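Local coordinates for oxaloacetate acetyl hydrolase (Cryphonectria parasitica, PDB 3M0J), which belongs to the phosphoenolpyruvate phosphomutase family of TIM-barrel enzymes and binds a manganese ion and 2,2-difluoro-3,3-dihydroxybutanedioic acid in its barrel, at residues I27-V32 / I243-F248; L218-V223 / M239-M244; K47-T52 / F87-I92. All coordinates share one frame; numbering follows the deposited sequence.

Interaction 1: residues I27-V32 / I243-F248; sequences IVCPGV and IMIFSF. With OAF (2,2-difluoro-3,3-dihydroxybutanedioic acid), chain B.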
loop_
_atom_site.group_PDB
_atom_site.type_symbol
_atom_site.label_atom_id
_atom_site.label_comp_id
_atom_site.label_asym_id
_atom_site.label_seq_id
_atom_site.Cartn_x
_atom_site.Cartn_y
_atom_site.Cartn_z
ATOM N N ILE A 27 -13.998 2.361 30.062
ATOM C CA ILE A 27 -13.873 2.918 28.720
ATOM C C ILE A 27 -14.399 1.887 27.739
ATOM O O ILE A 27 -13.807 0.819 27.554
ATOM C CB ILE A 27 -12.407 3.295 28.408
ATOM C CG1 ILE A 27 -11.877 4.238 29.497
ATOM C CG2 ILE A 27 -12.291 3.954 27.026
ATOM C CD1 ILE A 27 -10.361 4.344 29.546
ATOM N N VAL A 28 -15.522 2.208 27.115
ATOM C CA VAL A 28 -16.150 1.284 26.192
ATOM C C VAL A 28 -15.730 1.524 24.744
ATOM O O VAL A 28 -15.946 2.612 24.190
ATOM C CB VAL A 28 -17.672 1.340 26.332
ATOM C CG1 VAL A 28 -18.345 0.508 25.233
ATOM C CG2 VAL A 28 -18.072 0.878 27.746
ATOM N N CYS A 29 -15.124 0.503 24.137
ATOM C CA CYS A 29 -14.606 0.617 22.772
ATOM C C CYS A 29 -15.248 -0.375 21.838
ATOM O O CYS A 29 -14.929 -1.553 21.871
ATOM C CB CYS A 29 -13.092 0.367 22.733
ATOM S SG CYS A 29 -12.146 1.269 23.968
ATOM N N PRO A 30 -16.133 0.103 20.965
ATOM C CA PRO A 30 -16.708 -0.799 19.966
ATOM C C PRO A 30 -15.620 -1.201 18.982
ATOM O O PRO A 30 -14.789 -0.367 18.604
ATOM C CB PRO A 30 -17.758 0.082 19.268
ATOM C CG PRO A 30 -17.244 1.464 19.442
ATOM C CD PRO A 30 -16.680 1.464 20.860
ATOM N N GLY A 31 -15.630 -2.460 18.581
ATOM C CA GLY A 31 -14.655 -2.950 17.637
ATOM C C GLY A 31 -15.039 -2.588 16.217
ATOM O O GLY A 31 -16.090 -3.007 15.727
ATOM N N VAL A 32 -14.178 -1.824 15.561
ATOM C CA VAL A 32 -14.427 -1.381 14.183
ATOM C C VAL A 32 -13.370 -1.985 13.299
ATOM O O VAL A 32 -12.317 -2.435 13.782
ATOM C CB VAL A 32 -14.511 0.146 14.105
ATOM C CG1 VAL A 32 -15.605 0.608 15.023
ATOM C CG2 VAL A 32 -13.175 0.787 14.530
ATOM N N ILE A 243 -11.158 -0.955 30.851
ATOM C CA ILE A 243 -11.448 -0.844 29.426
ATOM C C ILE A 243 -12.220 -2.084 29.014
ATOM O O ILE A 243 -11.971 -3.184 29.532
ATOM C CB ILE A 243 -10.163 -0.751 28.569
ATOM C CG1 ILE A 243 -9.256 0.379 29.060
ATOM C CG2 ILE A 243 -10.523 -0.517 27.101
ATOM C CD1 ILE A 243 -7.890 0.394 28.386
ATOM N N MET A 244 -13.157 -1.921 28.090
ATOM C CA MET A 244 -13.856 -3.076 27.549
ATOM C C MET A 244 -13.991 -2.884 26.046
ATOM O O MET A 244 -14.534 -1.875 25.587
ATOM C CB MET A 244 -15.231 -3.212 28.207
ATOM C CG MET A 244 -16.025 -4.430 27.753
ATOM S SD MET A 244 -17.516 -4.616 28.764
ATOM C CE MET A 244 -18.094 -6.213 28.224
ATOM N N ILE A 245 -13.479 -3.839 25.284
ATOM C CA ILE A 245 -13.550 -3.766 23.827
ATOM C C ILE A 245 -14.524 -4.814 23.326
ATOM O O ILE A 245 -14.706 -5.866 23.954
ATOM C CB ILE A 245 -12.176 -3.931 23.156
ATOM C CG1 ILE A 245 -11.641 -5.358 23.316
ATOM C CG2 ILE A 245 -11.174 -2.928 23.737
ATOM C CD1 ILE A 245 -10.276 -5.548 22.674
ATOM N N PHE A 246 -15.176 -4.508 22.208
ATOM C CA PHE A 246 -16.201 -5.373 21.651
ATOM C C PHE A 246 -15.760 -5.756 20.259
ATOM O O PHE A 246 -16.153 -5.144 19.277
ATOM C CB PHE A 246 -17.547 -4.657 21.648
ATOM C CG PHE A 246 -18.097 -4.447 23.021
ATOM C CD1 PHE A 246 -19.037 -5.318 23.539
ATOM C CD2 PHE A 246 -17.622 -3.419 23.815
ATOM C CE1 PHE A 246 -19.520 -5.154 24.827
ATOM C CE2 PHE A 246 -18.108 -3.236 25.091
ATOM C CZ PHE A 246 -19.053 -4.104 25.600
ATOM N N SER A 247 -14.919 -6.780 20.193
ATOM C CA SER A 247 -14.177 -7.097 18.976
ATOM C C SER A 247 -15.016 -7.292 17.720
ATOM O O SER A 247 -14.609 -6.875 16.638
ATOM C CB SER A 247 -13.321 -8.335 19.211
ATOM O OG SER A 247 -12.254 -8.005 20.072
ATOM N N PHE A 248 -16.169 -7.942 17.866
ATOM C CA PHE A 248 -17.012 -8.303 16.722
ATOM C C PHE A 248 -18.301 -7.496 16.656
ATOM O O PHE A 248 -19.239 -7.867 15.941
ATOM C CB PHE A 248 -17.330 -9.805 16.717
ATOM C CG PHE A 248 -16.173 -10.648 16.281
ATOM C CD1 PHE A 248 -16.146 -11.213 15.015
ATOM C CD2 PHE A 248 -15.090 -10.844 17.123
ATOM C CE1 PHE A 248 -15.072 -11.976 14.606
ATOM C CE2 PHE A 248 -14.006 -11.596 16.715
ATOM C CZ PHE A 248 -13.996 -12.168 15.452
HETATM O O2 OAF B . -10.677 -8.651 17.263
HETATM C C1 OAF B . -9.632 -9.190 17.451
HETATM O O1 OAF B . -8.716 -9.327 16.416
HETATM C C2 OAF B . -9.355 -9.942 18.756
HETATM O O4 OAF B . -9.850 -9.205 19.856
HETATM O O3 OAF B . -7.972 -10.091 18.927
HETATM C C3 OAF B . -10.066 -11.313 18.620
HETATM F F1 OAF B . -11.405 -11.158 18.858
HETATM F F2 OAF B . -9.912 -11.857 17.378
HETATM C C4 OAF B . -9.454 -12.292 19.611
HETATM O O5 OAF B . -8.541 -12.986 19.285
HETATM O O6 OAF B . -10.096 -12.442 20.839
HETATM O O HOH W 1 -16.113 -5.659 14.785
#

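Interaction 2: residues L218-V223 / M239-M244; sequences LLLNSV and MGFRIM. With OAF (2,2-difluoro-3,3-dihydroxybutanedioic acid), chain B.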
loop_
_atom_site.group_PDB
_atom_site.type_symbol
_atom_site.label_atom_id
_atom_site.label_comp_id
_atom_site.label_asym_id
_atom_site.label_seq_id
_atom_site.Cartn_x
_atom_site.Cartn_y
_atom_site.Cartn_z
ATOM N N LEU A 218 -7.160 -3.581 33.999
ATOM C CA LEU A 218 -7.376 -4.643 33.022
ATOM C C LEU A 218 -8.351 -4.222 31.932
ATOM O O LEU A 218 -9.209 -3.356 32.129
ATOM C CB LEU A 218 -7.922 -5.907 33.694
ATOM C CG LEU A 218 -7.045 -6.643 34.710
ATOM C CD1 LEU A 218 -7.600 -8.032 34.919
ATOM C CD2 LEU A 218 -5.615 -6.719 34.202
ATOM N N LEU A 219 -8.241 -4.893 30.798
ATOM C CA LEU A 219 -9.144 -4.685 29.675
ATOM C C LEU A 219 -9.865 -5.998 29.415
ATOM O O LEU A 219 -9.243 -7.049 29.385
ATOM C CB LEU A 219 -8.320 -4.271 28.459
ATOM C CG LEU A 219 -9.028 -4.071 27.121
ATOM C CD1 LEU A 219 -8.142 -3.197 26.238
ATOM C CD2 LEU A 219 -9.352 -5.387 26.424
ATOM N N LEU A 220 -11.180 -5.931 29.272
ATOM C CA LEU A 220 -11.969 -7.115 29.002
ATOM C C LEU A 220 -12.291 -7.173 27.524
ATOM O O LEU A 220 -12.805 -6.211 26.980
ATOM C CB LEU A 220 -13.268 -7.030 29.791
ATOM C CG LEU A 220 -14.310 -8.105 29.507
ATOM C CD1 LEU A 220 -13.739 -9.489 29.888
ATOM C CD2 LEU A 220 -15.554 -7.782 30.308
ATOM N N ASN A 221 -11.971 -8.290 26.871
ATOM C CA ASN A 221 -12.276 -8.439 25.451
ATOM C C ASN A 221 -13.558 -9.243 25.233
ATOM O O ASN A 221 -13.575 -10.476 25.338
ATOM C CB ASN A 221 -11.118 -9.094 24.709
ATOM C CG ASN A 221 -11.441 -9.365 23.249
ATOM O OD1 ASN A 221 -12.316 -8.726 22.675
ATOM N ND2 ASN A 221 -10.754 -10.331 22.653
ATOM N N SER A 222 -14.638 -8.538 24.947
ATOM C CA SER A 222 -15.905 -9.187 24.678
ATOM C C SER A 222 -15.918 -9.637 23.227
ATOM O O SER A 222 -15.725 -8.829 22.324
ATOM C CB SER A 222 -17.060 -8.223 24.940
ATOM O OG SER A 222 -18.305 -8.851 24.664
ATOM N N VAL A 223 -16.112 -10.930 23.006
ATOM C CA VAL A 223 -16.159 -11.469 21.652
ATOM C C VAL A 223 -17.578 -11.927 21.368
ATOM O O VAL A 223 -18.026 -12.933 21.899
ATOM C CB VAL A 223 -15.168 -12.629 21.474
ATOM C CG1 VAL A 223 -15.312 -13.257 20.095
ATOM C CG2 VAL A 223 -13.744 -12.119 21.668
ATOM N N MET A 239 -17.097 -5.328 38.032
ATOM C CA MET A 239 -15.966 -6.228 38.254
ATOM C C MET A 239 -14.667 -5.458 38.428
ATOM O O MET A 239 -13.698 -5.974 38.975
ATOM C CB MET A 239 -15.824 -7.219 37.099
ATOM C CG MET A 239 -16.821 -8.360 37.150
ATOM S SD MET A 239 -16.677 -9.380 35.680
ATOM C CE MET A 239 -17.600 -10.819 36.205
ATOM N N GLY A 240 -14.650 -4.216 37.965
ATOM C CA GLY A 240 -13.475 -3.383 38.120
ATOM C C GLY A 240 -12.615 -3.239 36.884
ATOM O O GLY A 240 -11.520 -2.688 36.957
ATOM N N PHE A 241 -13.084 -3.744 35.746
ATOM C CA PHE A 241 -12.382 -3.514 34.490
ATOM C C PHE A 241 -12.315 -2.019 34.167
ATOM O O PHE A 241 -13.209 -1.256 34.544
ATOM C CB PHE A 241 -13.054 -4.307 33.350
ATOM C CG PHE A 241 -12.760 -5.783 33.389
ATOM C CD1 PHE A 241 -11.523 -6.270 32.964
ATOM C CD2 PHE A 241 -13.705 -6.682 33.875
ATOM C CE1 PHE A 241 -11.247 -7.633 33.007
ATOM C CE2 PHE A 241 -13.435 -8.049 33.916
ATOM C CZ PHE A 241 -12.204 -8.525 33.493
ATOM N N ARG A 242 -11.249 -1.589 33.494
ATOM C CA ARG A 242 -11.096 -0.175 33.147
ATOM C C ARG A 242 -11.352 0.076 31.665
ATOM O O ARG A 242 -11.703 1.188 31.261
ATOM C CB ARG A 242 -9.716 0.362 33.541
ATOM C CG ARG A 242 -9.513 0.489 35.055
ATOM C CD ARG A 242 -10.543 1.451 35.666
ATOM N NE ARG A 242 -10.885 2.561 34.774
ATOM C CZ ARG A 242 -10.156 3.662 34.635
ATOM N NH1 ARG A 242 -9.043 3.813 35.339
ATOM N NH2 ARG A 242 -10.540 4.616 33.790
ATOM N N ILE A 243 -11.158 -0.955 30.851
ATOM C CA ILE A 243 -11.448 -0.844 29.426
ATOM C C ILE A 243 -12.220 -2.084 29.014
ATOM O O ILE A 243 -11.971 -3.184 29.532
ATOM C CB ILE A 243 -10.163 -0.751 28.569
ATOM C CG1 ILE A 243 -9.256 0.379 29.060
ATOM C CG2 ILE A 243 -10.523 -0.517 27.101
ATOM C CD1 ILE A 243 -7.890 0.394 28.386
ATOM N N MET A 244 -13.157 -1.921 28.090
ATOM C CA MET A 244 -13.856 -3.076 27.549
ATOM C C MET A 244 -13.991 -2.884 26.046
ATOM O O MET A 244 -14.534 -1.875 25.587
ATOM C CB MET A 244 -15.231 -3.212 28.207
ATOM C CG MET A 244 -16.025 -4.430 27.753
ATOM S SD MET A 244 -17.516 -4.616 28.764
ATOM C CE MET A 244 -18.094 -6.213 28.224
HETATM O O2 OAF B . -10.677 -8.651 17.263
HETATM C C1 OAF B . -9.632 -9.190 17.451
HETATM O O1 OAF B . -8.716 -9.327 16.416
HETATM C C2 OAF B . -9.355 -9.942 18.756
HETATM O O4 OAF B . -9.850 -9.205 19.856
HETATM O O3 OAF B . -7.972 -10.091 18.927
HETATM C C3 OAF B . -10.066 -11.313 18.620
HETATM F F1 OAF B . -11.405 -11.158 18.858
HETATM F F2 OAF B . -9.912 -11.857 17.378
HETATM C C4 OAF B . -9.454 -12.292 19.611
HETATM O O5 OAF B . -8.541 -12.986 19.285
HETATM O O6 OAF B . -10.096 -12.442 20.839
HETATM O O HOH W 2 -8.955 -3.374 36.144
#

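Interaction 3: residues K47-T52 / F87-I92; sequences KSLYMT and FGPPLI. With OAF (2,2-difluoro-3,3-dihydroxybutanedioic acid), chain B.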
loop_
_atom_site.group_PDB
_atom_site.type_symbol
_atom_site.label_atom_id
_atom_site.label_comp_id
_atom_site.label_asym_id
_atom_site.label_seq_id
_atom_site.Cartn_x
_atom_site.Cartn_y
_atom_site.Cartn_z
ATOM N N LYS A 47 -16.477 7.147 23.057
ATOM C CA LYS A 47 -15.343 7.925 23.556
ATOM C C LYS A 47 -13.998 7.324 23.178
ATOM O O LYS A 47 -12.957 7.936 23.380
ATOM C CB LYS A 47 -15.426 8.072 25.080
ATOM C CG LYS A 47 -16.636 8.878 25.539
ATOM C CD LYS A 47 -16.635 9.086 27.047
ATOM C CE LYS A 47 -15.566 10.089 27.468
ATOM N NZ LYS A 47 -15.734 10.518 28.889
ATOM N N SER A 48 -14.034 6.119 22.626
ATOM C CA SER A 48 -12.823 5.422 22.228
ATOM C C SER A 48 -13.254 4.309 21.303
ATOM O O SER A 48 -14.375 3.799 21.417
ATOM C CB SER A 48 -12.104 4.839 23.454
ATOM O OG SER A 48 -10.829 4.304 23.085
ATOM N N LEU A 49 -12.367 3.952 20.379
ATOM C CA LEU A 49 -12.634 2.912 19.396
ATOM C C LEU A 49 -11.599 1.800 19.514
ATOM O O LEU A 49 -10.503 2.005 20.031
ATOM C CB LEU A 49 -12.564 3.491 17.978
ATOM C CG LEU A 49 -13.854 4.065 17.360
ATOM C CD1 LEU A 49 -14.525 5.072 18.252
ATOM C CD2 LEU A 49 -13.535 4.677 16.011
ATOM N N TYR A 50 -11.962 0.615 19.045
ATOM C CA TYR A 50 -11.021 -0.480 18.996
ATOM C C TYR A 50 -10.953 -1.017 17.568
ATOM O O TYR A 50 -11.991 -1.268 16.954
ATOM C CB TYR A 50 -11.461 -1.592 19.946
ATOM C CG TYR A 50 -10.724 -2.866 19.699
ATOM C CD1 TYR A 50 -9.348 -2.945 19.919
ATOM C CD2 TYR A 50 -11.386 -3.987 19.218
ATOM C CE1 TYR A 50 -8.649 -4.123 19.678
ATOM C CE2 TYR A 50 -10.697 -5.159 18.975
ATOM C CZ TYR A 50 -9.339 -5.220 19.207
ATOM O OH TYR A 50 -8.677 -6.384 18.958
ATOM N N MET A 51 -9.735 -1.183 17.044
ATOM C CA MET A 51 -9.575 -1.820 15.742
ATOM C C MET A 51 -9.246 -3.290 15.898
ATOM O O MET A 51 -8.169 -3.651 16.383
ATOM C CB MET A 51 -8.482 -1.156 14.907
ATOM C CG MET A 51 -8.509 -1.649 13.446
ATOM S SD MET A 51 -7.090 -1.100 12.497
ATOM C CE MET A 51 -5.901 -2.383 12.930
ATOM N N THR A 52 -10.188 -4.127 15.484
ATOM C CA THR A 52 -10.035 -5.560 15.529
ATOM C C THR A 52 -9.112 -6.070 14.430
ATOM O O THR A 52 -9.243 -5.679 13.263
ATOM C CB THR A 52 -11.414 -6.256 15.393
ATOM O OG1 THR A 52 -11.214 -7.621 15.022
ATOM C CG2 THR A 52 -12.275 -5.603 14.314
ATOM N N PHE A 87 -9.297 15.233 15.621
ATOM C CA PHE A 87 -9.673 15.704 16.944
ATOM C C PHE A 87 -10.651 14.739 17.604
ATOM O O PHE A 87 -11.258 15.075 18.613
ATOM C CB PHE A 87 -10.324 17.086 16.857
ATOM C CG PHE A 87 -9.482 18.110 16.149
ATOM C CD1 PHE A 87 -8.491 18.798 16.829
ATOM C CD2 PHE A 87 -9.687 18.388 14.810
ATOM C CE1 PHE A 87 -7.716 19.742 16.183
ATOM C CE2 PHE A 87 -8.910 19.329 14.159
ATOM C CZ PHE A 87 -7.926 20.003 14.848
ATOM N N GLY A 88 -10.814 13.555 17.024
ATOM C CA GLY A 88 -11.789 12.599 17.517
ATOM C C GLY A 88 -11.284 11.648 18.591
ATOM O O GLY A 88 -10.230 11.864 19.188
ATOM N N PRO A 89 -12.047 10.576 18.849
ATOM C CA PRO A 89 -11.761 9.628 19.929
ATOM C C PRO A 89 -10.503 8.818 19.663
ATOM O O PRO A 89 -10.166 8.538 18.507
ATOM C CB PRO A 89 -12.983 8.701 19.900
ATOM C CG PRO A 89 -13.443 8.769 18.470
ATOM C CD PRO A 89 -13.290 10.229 18.140
ATOM N N PRO A 90 -9.811 8.429 20.738
ATOM C CA PRO A 90 -8.595 7.610 20.656
ATOM C C PRO A 90 -8.893 6.249 20.048
ATOM O O PRO A 90 -9.987 5.716 20.264
ATOM C CB PRO A 90 -8.206 7.383 22.121
ATOM C CG PRO A 90 -9.186 8.112 22.952
ATOM C CD PRO A 90 -10.206 8.771 22.117
ATOM N N LEU A 91 -7.926 5.681 19.330
ATOM C CA LEU A 91 -8.052 4.336 18.795
ATOM C C LEU A 91 -7.101 3.340 19.471
ATOM O O LEU A 91 -5.886 3.580 19.542
ATOM C CB LEU A 91 -7.692 4.298 17.311
ATOM C CG LEU A 91 -7.722 2.915 16.635
ATOM C CD1 LEU A 91 -9.150 2.407 16.594
ATOM C CD2 LEU A 91 -7.123 2.950 15.221
ATOM N N ILE A 92 -7.667 2.248 19.997
ATOM C CA ILE A 92 -6.855 1.193 20.502
ATOM C C ILE A 92 -6.826 0.195 19.346
ATOM O O ILE A 92 -7.876 -0.187 18.832
ATOM C CB ILE A 92 -7.455 0.515 21.754
ATOM C CG1 ILE A 92 -7.389 1.467 22.955
ATOM C CG2 ILE A 92 -6.704 -0.764 22.060
ATOM C CD1 ILE A 92 -8.164 0.949 24.188
HETATM O O2 OAF B . -10.677 -8.651 17.263
HETATM C C1 OAF B . -9.632 -9.190 17.451
HETATM O O1 OAF B . -8.716 -9.327 16.416
HETATM C C2 OAF B . -9.355 -9.942 18.756
HETATM O O4 OAF B . -9.850 -9.205 19.856
HETATM O O3 OAF B . -7.972 -10.091 18.927
HETATM C C3 OAF B . -10.066 -11.313 18.620
HETATM F F1 OAF B . -11.405 -11.158 18.858
HETATM F F2 OAF B . -9.912 -11.857 17.378
HETATM C C4 OAF B . -9.454 -12.292 19.611
HETATM O O5 OAF B . -8.541 -12.986 19.285
HETATM O O6 OAF B . -10.096 -12.442 20.839
#

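Interaction 1: residues I27-V32 / I243-F248
Ile-27 O accepts the N-H of Met-244 at 2.9 Å and begins a ladder of backbone bonds between two parallel strands. Cys-29 engages with both its backbone groups: its N gives a nearly straight bond (170°) to Met-244 O at 2.8 Å, and its O receives Phe-246 N at 3.0 Å. The last rung, from Gly-31 N to Phe-246 O, is bent and weak. Glycine suits that rung because a CB would collide with the carbonyls of Phe-246 and Ser-247. A water donating to both Gly-31 O and Ser-247 O bridges the two chain segments just past the last rung.

Apolar contacts divide between the two faces. On the inner one, Ile-27 and Ile-243 run side by side, CD1 to CG1 4.1 Å. The sulfur of Cys-29, small enough to fit among branched neighbours, is turned anti to its carbonyl carbon (chi1 -48°) and touches Ile-243 CG2 at 4.0 Å. On the outer face Val-28 CG1 meets Phe-246 CE2 obliquely at 3.8 Å, and Phe-246 and Pro-30 also pack on leucines of a second subunit.

Past the strand come the ligand contacts. Ser-247 OG accepts from O4 of OAF at 2.7 Å, and the ring edge of Phe-248 brings CE2 to 3.4 Å from its F1. Neighbouring first and last strands, with a ligand beyond their C-terminal ends, are the hallmark of a TIM barrel.

Interaction 2: residues L218-V223 / M239-M244
Leu-220 packs against Phe-241 and Met-244 within a beta-alpha-beta unit of the TIM barrel, in which helix 233-239 links the parallel strands 219-222 and 243-246. Leu-220 CB sits over the centre of the Phe-241 ring, 3.7 Å from the centroid and 12° off the normal, a CH-pi contact for which a flat aromatic face is well suited. Further out the branches part: CD1 of Leu-220 reaches Phe-241 CZ at 4.0 Å, while its CD2 lies 3.6 Å from Met-244 CE. With CG anti to the backbone N (chi1 173°), the leucine runs side by side with the extended methionine, and Met-244 CE goes on to Ser-222 CB at 4.0 Å. A branched and a long flexible chain together fill this outer layer.

On the inner face Leu-219 CD1 rests 3.7 Å from Ile-243 CG2. The backbones are joined by Leu-220 N to Ile-243 O at 2.9 Å and, nearer the helix, by Arg-242 N to Leu-218 O at 3.0 Å, an acceptor that also takes a weak bond from Ile-243 N. Gly-240 ends the helix in a Schellman motif, its positive phi easy for a residue without CB. The guanidinium of Arg-242 is engaged by backbone carbonyls, among them Leu-20 O. Toward the C-terminal end of strand 219-222, Asn-221 ND2, also bonded to Glu-198 OE1, makes a weak, bent hydrogen bond of 2.9 Å to O6 of OAF.

Interaction 3: residues K47-T52 / F87-I92
Lys-47 meets the second segment through its backbone: Lys-47 O lies 3.1 Å from Pro-90 CD and also close to Pro-89 CB, so the two proline rings pack on a peptide group rather than on the lysine chain. That chain leads off to a salt bridge with Glu-25, fitting for the exposed start of the segment. Ser-48 OG donates to Pro-90 O at 3.3 Å, coming from well above the carbonyl plane (53° out of it). Pro-90 O also takes Leu-49 N at 3.0 Å, nearly in line with its C=O, and thus holds two donors; serine's short hydroxyl can reach this backbone acceptor, though in a long, off-plane bond. Leu-49 then returns the bond, Leu-49 O accepting Ile-92 N at 2.8 Å in an almost perfectly straight line (178°). Its CB touches Leu-91 CD1 and its CD1 touches Pro-89 CG, on the outward face of the sheet.

These are the second and third strands of the TIM barrel, parallel and adjacent, joined through helices 53-61 and 71-82. Tyr-50, next along the strand after the outward Leu-49, points inward. A chi1 of 166° sets its CG opposite the backbone N; the side chains of Tyr-50 and Ile-92 cross at about a right angle, Tyr-50 CD1 to Ile-92 CG2 4.0 Å. The hydroxyl reaches the ligand: Tyr-50 OH accepts from O4 of OAF at 3.2 Å and is also bonded to His-121 NE2. Met-51 N closes the ladder on Ile-92 O at 2.8 Å, and its flexible chain, CB against Leu-91 CD1, extends onto helix 71-82. Thr-52 stands at the N-cap of helix 53-61. Thr-52 OG1 caps Gly-55 N and also gives a short 2.5 Å bond to O2 of OAF, while its backbone N lies over one face of the Tyr-50 ring, offset toward the rim.

Overall arrangement
All three interactions belong to one parallel sheet closed into a barrel, with strands 91-94, 49-51, 27-32, 243-246 and 219-222 following one another across it. Interaction 1 lies between the others, its centre about 9 Å from each, while the centres of interactions 2 and 3 are about 15 Å apart. Probable hydrogen bonds join it to interaction 3, Val-32 N to Tyr-50 O at 2.7 Å, and to interaction 2, Ser-247 OG to Asn-221 OD1, also 2.7 Å. The ligand OAF draws on all of them, with Ser-247, Tyr-50 and Thr-52 hydrogen-bonded to it and Asn-221 more weakly. The bound manganese is about 5 Å from the side chain of Tyr-50 and 7 Å from that of Ser-247.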